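Local atomic coordinates of AB hydrolase-1 domain-containing protein (PDB entry 4Q34), a protein that probably hydrolyses ester bonds as a member of the alpha/beta hydrolase family, its natural substrate being unknown. Residues Asp32-Phe37 with Tyr84-Pro89; Val50-Val55 with Asp158-Leu163. One frame throughout, in Å; residues are numbered along the deposited sequence.

Contact 1: residues Asp32-Phe37 with Tyr84-Pro89; sequences DHAYVF and YLVDQP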
ATOM      1  N   ASP A  32       9.805  -9.441  -5.813  1.00 17.13           N
ATOM      2  CA  ASP A  32       9.384 -10.466  -4.853  1.00 17.19           C
ATOM      3  C   ASP A  32       9.611 -10.152  -3.335  1.00 17.56           C
ATOM      4  O   ASP A  32       9.511 -11.031  -2.493  1.00 17.09           O
ATOM      5  CB  ASP A  32       9.935 -11.859  -5.236  1.00 17.80           C
ATOM      6  CG  ASP A  32       9.170 -12.500  -6.416  1.00 19.39           C
ATOM      7  OD1 ASP A  32       8.124 -11.945  -6.875  1.00 18.59           O
ATOM      8  OD2 ASP A  32       9.645 -13.568  -6.885  1.00 18.59           O
ATOM      9  N   HIS A  33       9.878  -8.888  -3.016  1.00 16.14           N
ATOM     10  CA  HIS A  33       9.953  -8.401  -1.631  1.00 15.72           C
ATOM     11  C   HIS A  33       8.540  -8.245  -1.118  1.00 15.78           C
ATOM     12  O   HIS A  33       7.558  -8.196  -1.893  1.00 16.94           O
ATOM     13  CB  HIS A  33      10.648  -7.039  -1.597  1.00 15.48           C
ATOM     14  CG  HIS A  33      10.102  -6.097  -2.627  1.00 16.89           C
ATOM     15  ND1 HIS A  33      10.539  -6.110  -3.933  1.00 16.38           N
ATOM     16  CD2 HIS A  33       9.076  -5.202  -2.585  1.00 16.69           C
ATOM     17  CE1 HIS A  33       9.837  -5.237  -4.636  1.00 17.32           C
ATOM     18  NE2 HIS A  33       8.949  -4.671  -3.840  1.00 16.68           N
ATOM     19  N   ALA A  34       8.412  -8.111   0.192  1.00 16.27           N
ATOM     20  CA  ALA A  34       7.174  -7.623   0.800  1.00 16.47           C
ATOM     21  C   ALA A  34       7.342  -6.132   1.031  1.00 16.68           C
ATOM     22  O   ALA A  34       8.496  -5.636   1.130  1.00 16.37           O
ATOM     23  CB  ALA A  34       6.921  -8.323   2.134  1.00 16.81           C
ATOM     24  N   TYR A  35       6.209  -5.435   1.194  1.00 14.88           N
ATOM     25  CA  TYR A  35       6.192  -4.057   1.618  1.00 14.91           C
ATOM     26  C   TYR A  35       5.655  -4.009   3.045  1.00 15.50           C
ATOM     27  O   TYR A  35       4.714  -4.712   3.364  1.00 16.92           O
ATOM     28  CB  TYR A  35       5.331  -3.184   0.722  1.00 15.90           C
ATOM     29  CG  TYR A  35       4.973  -1.832   1.325  1.00 15.15           C
ATOM     30  CD1 TYR A  35       3.832  -1.687   2.069  1.00 15.71           C
ATOM     31  CD2 TYR A  35       5.764  -0.715   1.124  1.00 15.99           C
ATOM     32  CE1 TYR A  35       3.465  -0.457   2.610  1.00 17.03           C
ATOM     33  CE2 TYR A  35       5.423   0.528   1.662  1.00 16.31           C
ATOM     34  CZ  TYR A  35       4.255   0.652   2.401  1.00 19.24           C
ATOM     35  OH  TYR A  35       3.885   1.857   2.956  1.00 18.79           O
ATOM     36  N   VAL A  36       6.284  -3.207   3.890  1.00 15.64           N
ATOM     37  CA  VAL A  36       5.930  -3.134   5.305  1.00 17.41           C
ATOM     38  C   VAL A  36       5.732  -1.681   5.740  1.00 17.36           C
ATOM     39  O   VAL A  36       6.555  -0.818   5.449  1.00 16.78           O
ATOM     40  CB  VAL A  36       7.075  -3.750   6.152  1.00 17.02           C
ATOM     41  CG1 VAL A  36       6.718  -3.701   7.639  1.00 18.87           C
ATOM     42  CG2 VAL A  36       7.367  -5.150   5.668  1.00 18.09           C
ATOM     43  N   PHE A  37       4.647  -1.409   6.461  1.00 15.59           N
ATOM     44  CA  PHE A  37       4.490  -0.117   7.130  1.00 16.99           C
ATOM     45  C   PHE A  37       4.411  -0.423   8.615  1.00 16.73           C
ATOM     46  O   PHE A  37       3.683  -1.336   9.014  1.00 16.02           O
ATOM     47  CB  PHE A  37       3.210   0.583   6.666  1.00 18.36           C
ATOM     48  CG  PHE A  37       2.962   1.889   7.357  1.00 16.93           C
ATOM     49  CD1 PHE A  37       3.562   3.059   6.939  1.00 20.53           C
ATOM     50  CD2 PHE A  37       2.072   1.948   8.429  1.00 18.85           C
ATOM     51  CE1 PHE A  37       3.317   4.278   7.599  1.00 21.76           C
ATOM     52  CE2 PHE A  37       1.819   3.159   9.077  1.00 19.38           C
ATOM     53  CZ  PHE A  37       2.431   4.319   8.658  1.00 19.30           C
ATOM     54  N   TYR A  84       3.407  -3.997  12.683  1.00 15.49           N
ATOM     55  CA  TYR A  84       3.949  -4.108  11.352  1.00 15.90           C
ATOM     56  C   TYR A  84       2.869  -4.644  10.443  1.00 16.05           C
ATOM     57  O   TYR A  84       2.416  -5.768  10.602  1.00 18.54           O
ATOM     58  CB  TYR A  84       5.172  -5.046  11.334  1.00 16.40           C
ATOM     59  CG  TYR A  84       6.357  -4.475  12.015  1.00 16.31           C
ATOM     60  CD1 TYR A  84       6.405  -4.388  13.387  1.00 17.56           C
ATOM     61  CD2 TYR A  84       7.438  -3.975  11.267  1.00 18.72           C
ATOM     62  CE1 TYR A  84       7.510  -3.806  14.025  1.00 19.50           C
ATOM     63  CE2 TYR A  84       8.539  -3.414  11.896  1.00 17.77           C
ATOM     64  CZ  TYR A  84       8.560  -3.317  13.257  1.00 20.70           C
ATOM     65  OH  TYR A  84       9.664  -2.753  13.844  1.00 20.53           O
ATOM     66  N   LEU A  85       2.411  -3.821   9.514  1.00 15.84           N
ATOM     67  CA  LEU A  85       1.407  -4.239   8.522  0.50 16.03           C
ATOM     68  C   LEU A  85       2.143  -4.574   7.226  1.00 17.53           C
ATOM     69  O   LEU A  85       2.981  -3.785   6.775  1.00 19.99           O
ATOM     70  CB  LEU A  85       0.388  -3.110   8.259  0.50 16.91           C
ATOM     71  CG  LEU A  85      -0.748  -2.803   9.271  0.50 16.45           C
ATOM     72  CD1 LEU A  85      -1.984  -2.283   8.567  0.50 17.92           C
ATOM     73  CD2 LEU A  85      -1.142  -3.997  10.132  0.50 16.67           C
ATOM     74  N   VAL A  86       1.782  -5.685   6.574  1.00 16.70           N
ATOM     75  CA  VAL A  86       2.560  -6.156   5.448  1.00 15.40           C
ATOM     76  C   VAL A  86       1.661  -6.345   4.223  1.00 14.59           C
ATOM     77  O   VAL A  86       0.510  -6.809   4.361  1.00 16.45           O
ATOM     78  CB  VAL A  86       3.270  -7.501   5.816  1.00 16.21           C
ATOM     79  CG1 VAL A  86       4.119  -7.989   4.645  1.00 16.18           C
ATOM     80  CG2 VAL A  86       4.103  -7.357   7.117  1.00 18.07           C
ATOM     81  N   ASP A  87       2.193  -5.992   3.042  1.00 14.76           N
ATOM     82  CA  ASP A  87       1.719  -6.489   1.762  1.00 15.49           C
ATOM     83  C   ASP A  87       2.774  -7.514   1.294  1.00 16.12           C
ATOM     84  O   ASP A  87       3.953  -7.190   1.088  1.00 15.79           O
ATOM     85  CB  ASP A  87       1.610  -5.404   0.751  1.00 15.30           C
ATOM     86  CG  ASP A  87       0.666  -4.294   1.178  1.00 19.37           C
ATOM     87  OD1 ASP A  87      -0.399  -4.523   1.796  1.00 16.92           O
ATOM     88  OD2 ASP A  87       0.986  -3.126   0.823  1.00 25.02           O
ATOM     89  N   GLN A  88       2.349  -8.765   1.216  1.00 16.14           N
ATOM     90  CA  GLN A  88       3.219  -9.857   0.918  1.00 14.67           C
ATOM     91  C   GLN A  88       3.691  -9.722  -0.515  1.00 13.42           C
ATOM     92  O   GLN A  88       3.115  -8.966  -1.282  1.00 14.42           O
ATOM     93  CB  GLN A  88       2.515 -11.202   1.169  1.00 15.65           C
ATOM     94  CG  GLN A  88       1.647 -11.669   0.010  1.00 16.39           C
ATOM     95  CD  GLN A  88       0.755 -12.852   0.278  1.00 17.12           C
ATOM     96  OE1 GLN A  88       0.753 -13.467   1.359  1.00 19.20           O
ATOM     97  NE2 GLN A  88      -0.040 -13.197  -0.754  1.00 19.31           N
ATOM     98  N   PRO A  89       4.789 -10.421  -0.866  1.00 14.86           N
ATOM     99  CA  PRO A  89       5.287 -10.453  -2.263  1.00 15.98           C
ATOM    100  C   PRO A  89       4.158 -10.596  -3.275  1.00 16.99           C
ATOM    101  O   PRO A  89       3.248 -11.408  -3.099  1.00 16.87           O
ATOM    102  CB  PRO A  89       6.185 -11.682  -2.267  1.00 15.91           C
ATOM    103  CG  PRO A  89       6.710 -11.733  -0.882  1.00 16.38           C
ATOM    104  CD  PRO A  89       5.450 -11.459  -0.077  1.00 15.42           C
TER
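The carbonyl oxygen of Tyr35 is met by two groups of strand 84-87. The N-H of Asp87 is hydrogen-bonded to it, with Asp87 N 2.8 Å from Tyr35 O. The CA-H of Val86 adds a weaker contact, Val86 CA lying 3.3 Å from Tyr35 O. Tyr35 N donates to Asp87 O, which makes these two residues an antiparallel hydrogen-bonded pair. Phe37 and Leu85 repeat the pattern, with Leu85 N 2.8 Å from Phe37 O. Val36 and Val86 form the non-hydrogen-bonded pair between them. The N-to-C directions of strand segments 34-37 and 84-87 are 153° apart, close to antiparallel.

CG of Tyr35 stands anti to the backbone N (chi1 164°), beside the carbonyl carbon. The tyrosine ring and the carboxylate of Asp87 lie side by side and point the same way, their planes 19° apart. Asp87 OD2 comes to 3.4 Å from Tyr35 CD1, while Asp87 OD1 is bonded to Ser59 N. On this face Tyr35 OH is hydrogen-bonded to Glu63 OE1 of the second subunit, and Phe37 meets Phe37 of that subunit edge-to-face.

On the side of Val36 and Val86 the contacts across the strands are apolar. Val36 CG2 and Val86 CG2 are 4.2 Å apart. Ala34 CB rests 3.8 Å from Val86 CG1. Val36 CG1 sits at the edge of the Tyr84 ring, 3.7 Å from Tyr84 CD2. Helix 153-167 packs on Tyr84 and Val86.

Beyond the paired residues, Pro89 CA makes a CA-H contact 3.2 Å from His33 O. Its ring lies against the carbonyl oxygen of Asp32, whose carboxylate is held by Arg90 and Thr98.

Strand 28-41 lies between strands 10-16 and 83-87, antiparallel to both. It corresponds to the second strand of the alpha/beta hydrolase fold, which runs against the otherwise parallel sheet.

Contact 2: residues Val50-Val55 with Asp158-Leu163; sequences VFAHGV and DAYAAL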
ATOM      1  N   VAL A  50       3.211  -8.649  13.929  1.00 15.42           N
ATOM      2  CA  VAL A  50       3.325  -8.662  12.488  1.00 14.95           C
ATOM      3  C   VAL A  50       2.051  -9.287  11.934  1.00 15.82           C
ATOM      4  O   VAL A  50       1.674 -10.378  12.346  1.00 16.24           O
ATOM      5  CB  VAL A  50       4.554  -9.463  12.043  1.00 16.84           C
ATOM      6  CG1 VAL A  50       4.601  -9.535  10.528  1.00 17.66           C
ATOM      7  CG2 VAL A  50       5.833  -8.887  12.653  1.00 17.74           C
ATOM      8  N   PHE A  51       1.395  -8.561  11.025  1.00 16.40           N
ATOM      9  CA  PHE A  51       0.104  -8.970  10.489  1.00 15.45           C
ATOM     10  C   PHE A  51       0.198  -9.423   9.051  1.00 18.04           C
ATOM     11  O   PHE A  51       0.728  -8.687   8.208  1.00 18.76           O
ATOM     12  CB  PHE A  51      -0.889  -7.804  10.620  1.00 18.34           C
ATOM     13  CG  PHE A  51      -1.219  -7.439  12.039  1.00 19.63           C
ATOM     14  CD1 PHE A  51      -2.240  -8.059  12.725  1.00 17.15           C
ATOM     15  CD2 PHE A  51      -0.518  -6.467  12.690  1.00 20.75           C
ATOM     16  CE1 PHE A  51      -2.554  -7.727  14.020  1.00 20.95           C
ATOM     17  CE2 PHE A  51      -0.824  -6.125  13.994  1.00 22.32           C
ATOM     18  CZ  PHE A  51      -1.834  -6.751  14.672  1.00 21.00           C
ATOM     19  N   ALA A  52      -0.342 -10.604   8.766  1.00 18.21           N
ATOM     20  CA  ALA A  52      -0.336 -11.188   7.414  1.00 16.36           C
ATOM     21  C   ALA A  52      -1.744 -11.490   6.875  1.00 17.59           C
ATOM     22  O   ALA A  52      -2.482 -12.324   7.424  1.00 20.42           O
ATOM     23  CB  ALA A  52       0.447 -12.493   7.416  1.00 17.37           C
ATOM     24  N   HIS A  53      -2.071 -10.878   5.769  1.00 16.07           N
ATOM     25  CA  HIS A  53      -3.355 -11.036   5.081  1.00 16.61           C
ATOM     26  C   HIS A  53      -3.433 -12.356   4.300  1.00 17.45           C
ATOM     27  O   HIS A  53      -2.429 -13.090   4.154  1.00 19.04           O
ATOM     28  CB  HIS A  53      -3.514  -9.863   4.116  1.00 15.93           C
ATOM     29  CG  HIS A  53      -2.451  -9.819   3.069  1.00 15.22           C
ATOM     30  ND1 HIS A  53      -2.479 -10.639   1.969  1.00 15.66           N
ATOM     31  CD2 HIS A  53      -1.283  -9.135   2.992  1.00 15.34           C
ATOM     32  CE1 HIS A  53      -1.410 -10.422   1.229  1.00 14.74           C
ATOM     33  NE2 HIS A  53      -0.668  -9.517   1.830  1.00 15.19           N
ATOM     34  N   GLY A  54      -4.608 -12.629   3.750  1.00 17.33           N
ATOM     35  CA  GLY A  54      -4.850 -13.780   2.917  1.00 17.54           C
ATOM     36  C   GLY A  54      -5.017 -13.447   1.442  1.00 18.96           C
ATOM     37  O   GLY A  54      -4.557 -12.406   0.956  1.00 17.40           O
ATOM     38  N   VAL A  55      -5.670 -14.343   0.710  1.00 17.83           N
ATOM     39  CA  VAL A  55      -5.679 -14.237  -0.737  1.00 17.09           C
ATOM     40  C   VAL A  55      -6.580 -13.075  -1.178  1.00 18.41           C
ATOM     41  O   VAL A  55      -7.616 -12.787  -0.529  1.00 18.19           O
ATOM     42  CB  VAL A  55      -6.155 -15.529  -1.403  1.00 20.90           C
ATOM     43  CG1 VAL A  55      -7.652 -15.735  -1.182  1.00 21.29           C
ATOM     44  CG2 VAL A  55      -5.846 -15.536  -2.892  1.00 25.69           C
ATOM     45  N   ASP A 158       9.275 -16.715   2.667  1.00 17.85           N
ATOM     46  CA  ASP A 158      10.624 -16.183   2.709  1.00 17.57           C
ATOM     47  C   ASP A 158      10.677 -14.698   3.100  1.00 16.52           C
ATOM     48  O   ASP A 158      11.583 -14.266   3.793  1.00 17.60           O
ATOM     49  CB  ASP A 158      11.355 -16.342   1.359  1.00 18.85           C
ATOM     50  CG  ASP A 158      11.914 -17.746   1.124  1.00 21.09           C
ATOM     51  OD1 ASP A 158      11.967 -18.584   2.020  1.00 22.76           O
ATOM     52  OD2 ASP A 158      12.311 -17.993  -0.033  1.00 23.53           O
ATOM     53  N   ALA A 159       9.761 -13.913   2.591  1.00 16.54           N
ATOM     54  CA  ALA A 159       9.787 -12.483   2.875  1.00 16.25           C
ATOM     55  C   ALA A 159       9.391 -12.250   4.327  1.00 16.39           C
ATOM     56  O   ALA A 159       9.974 -11.423   5.010  1.00 16.39           O
ATOM     57  CB  ALA A 159       8.918 -11.731   1.926  1.00 16.25           C
ATOM     58  N   TYR A 160       8.415 -12.991   4.839  1.00 15.63           N
ATOM     59  CA  TYR A 160       8.065 -12.811   6.245  1.00 16.45           C
ATOM     60  C   TYR A 160       9.190 -13.285   7.181  1.00 15.36           C
ATOM     61  O   TYR A 160       9.426 -12.640   8.210  1.00 16.72           O
ATOM     62  CB  TYR A 160       6.762 -13.490   6.610  1.00 15.43           C
ATOM     63  CG  TYR A 160       5.542 -12.754   6.169  1.00 15.62           C
ATOM     64  CD1 TYR A 160       5.017 -11.704   6.945  1.00 17.12           C
ATOM     65  CD2 TYR A 160       4.812 -13.145   5.016  1.00 15.36           C
ATOM     66  CE1 TYR A 160       3.869 -11.027   6.581  1.00 16.15           C
ATOM     67  CE2 TYR A 160       3.642 -12.468   4.641  1.00 17.39           C
ATOM     68  CZ  TYR A 160       3.158 -11.423   5.448  1.00 16.49           C
ATOM     69  OH  TYR A 160       2.005 -10.731   5.096  1.00 17.64           O
ATOM     70  N   ALA A 161       9.921 -14.338   6.800  1.00 16.32           N
ATOM     71  CA  ALA A 161      11.093 -14.744   7.585  1.00 17.44           C
ATOM     72  C   ALA A 161      12.155 -13.641   7.619  1.00 17.25           C
ATOM     73  O   ALA A 161      12.752 -13.391   8.684  1.00 16.29           O
ATOM     74  CB  ALA A 161      11.677 -16.018   7.066  1.00 19.18           C
ATOM     75  N   ALA A 162      12.371 -12.982   6.485  1.00 17.46           N
ATOM     76  CA  ALA A 162      13.338 -11.881   6.379  1.00 19.13           C
ATOM     77  C   ALA A 162      12.896 -10.728   7.291  1.00 19.51           C
ATOM     78  O   ALA A 162      13.721 -10.108   7.963  1.00 19.15           O
ATOM     79  CB  ALA A 162      13.481 -11.411   4.939  1.00 20.01           C
ATOM     80  N   LEU A 163      11.593 -10.525   7.394  1.00 16.46           N
ATOM     81  CA  LEU A 163      11.080  -9.483   8.269  1.00 16.81           C
ATOM     82  C   LEU A 163      11.303  -9.807   9.740  1.00 17.69           C
ATOM     83  O   LEU A 163      11.772  -8.955  10.489  1.00 18.91           O
ATOM     84  CB  LEU A 163       9.583  -9.294   8.041  1.00 16.42           C
ATOM     85  CG  LEU A 163       8.881  -8.286   8.954  1.00 17.70           C
ATOM     86  CD1 LEU A 163       9.582  -6.924   8.924  1.00 18.89           C
ATOM     87  CD2 LEU A 163       7.393  -8.198   8.537  1.00 17.74           C
TER
HETATM   88  O   HOH W   1       0.277 -12.433   3.842  1.00 17.71           O
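Chi1 of -77° sets Tyr160 CG anti to its carbonyl carbon, and CG1 of Val50 is anti to its backbone N (chi1 176°). The phenol end meets Ala52, and the valine branch is turned to Leu163. This is helix-on-sheet packing of the alpha/beta hydrolase fold. Helix 153-167 lies on a sheet face and leads into strand 170-175, the parallel neighbour of strand 49-52. The strand and helix segments run nearly antiparallel, their axes 11.0 Å apart.

Val50 and Leu163 meet tip to tip, with Val50 CG1 3.7 Å from Leu163 CD2. Val50 CG1 also lies at the edge of the Tyr160 ring. Ala52 CB packs on the end of the phenol, 3.5 Å from Tyr160 CZ. Val86 and Phe172 also touch the tyrosine.

The oxygen of a hydrogen-bonded water lies 2.7 Å from Tyr160 OH. The same water is hydrogen-bonded to His53 O, 2.8 Å from its oxygen, tying the helix to the loop after the strand. A phenylalanine in place of Tyr160 would probably leave this water without its phenolic partner and break the bridge to His53.

Two bonds fix the imidazole. His53 NE2 pairs with Gln88 N, and His53 ND1 donates to Gly54 O at 2.9 Å. Gly54 O lies almost in the ring plane and offers a lone pair to the N-H. The bridging water's oxygen sits over the centre of this ring, 3.6 Å above its plane.

Both contacts are buried in the assembly, but contact 1 has one side at the subunit interface, while contact 2 lies inside its own subunit. Contact 1 joins two strands within the central sheet. Contact 2 joins a strand of that sheet to a covering helix. Strands 83-87 and 49-52 are parallel neighbours, and Tyr84 O is probably bonded to Phe51 N, 3.0 Å away. The chemistry differs accordingly. Backbone hydrogen bonds carry contact 1. Contact 2 has no direct hydrogen bond, only apolar touches and a water bridge, and no other chain reaches it. Tyr160 links the two, since its OH lies 3.5 Å from Val86 CG1.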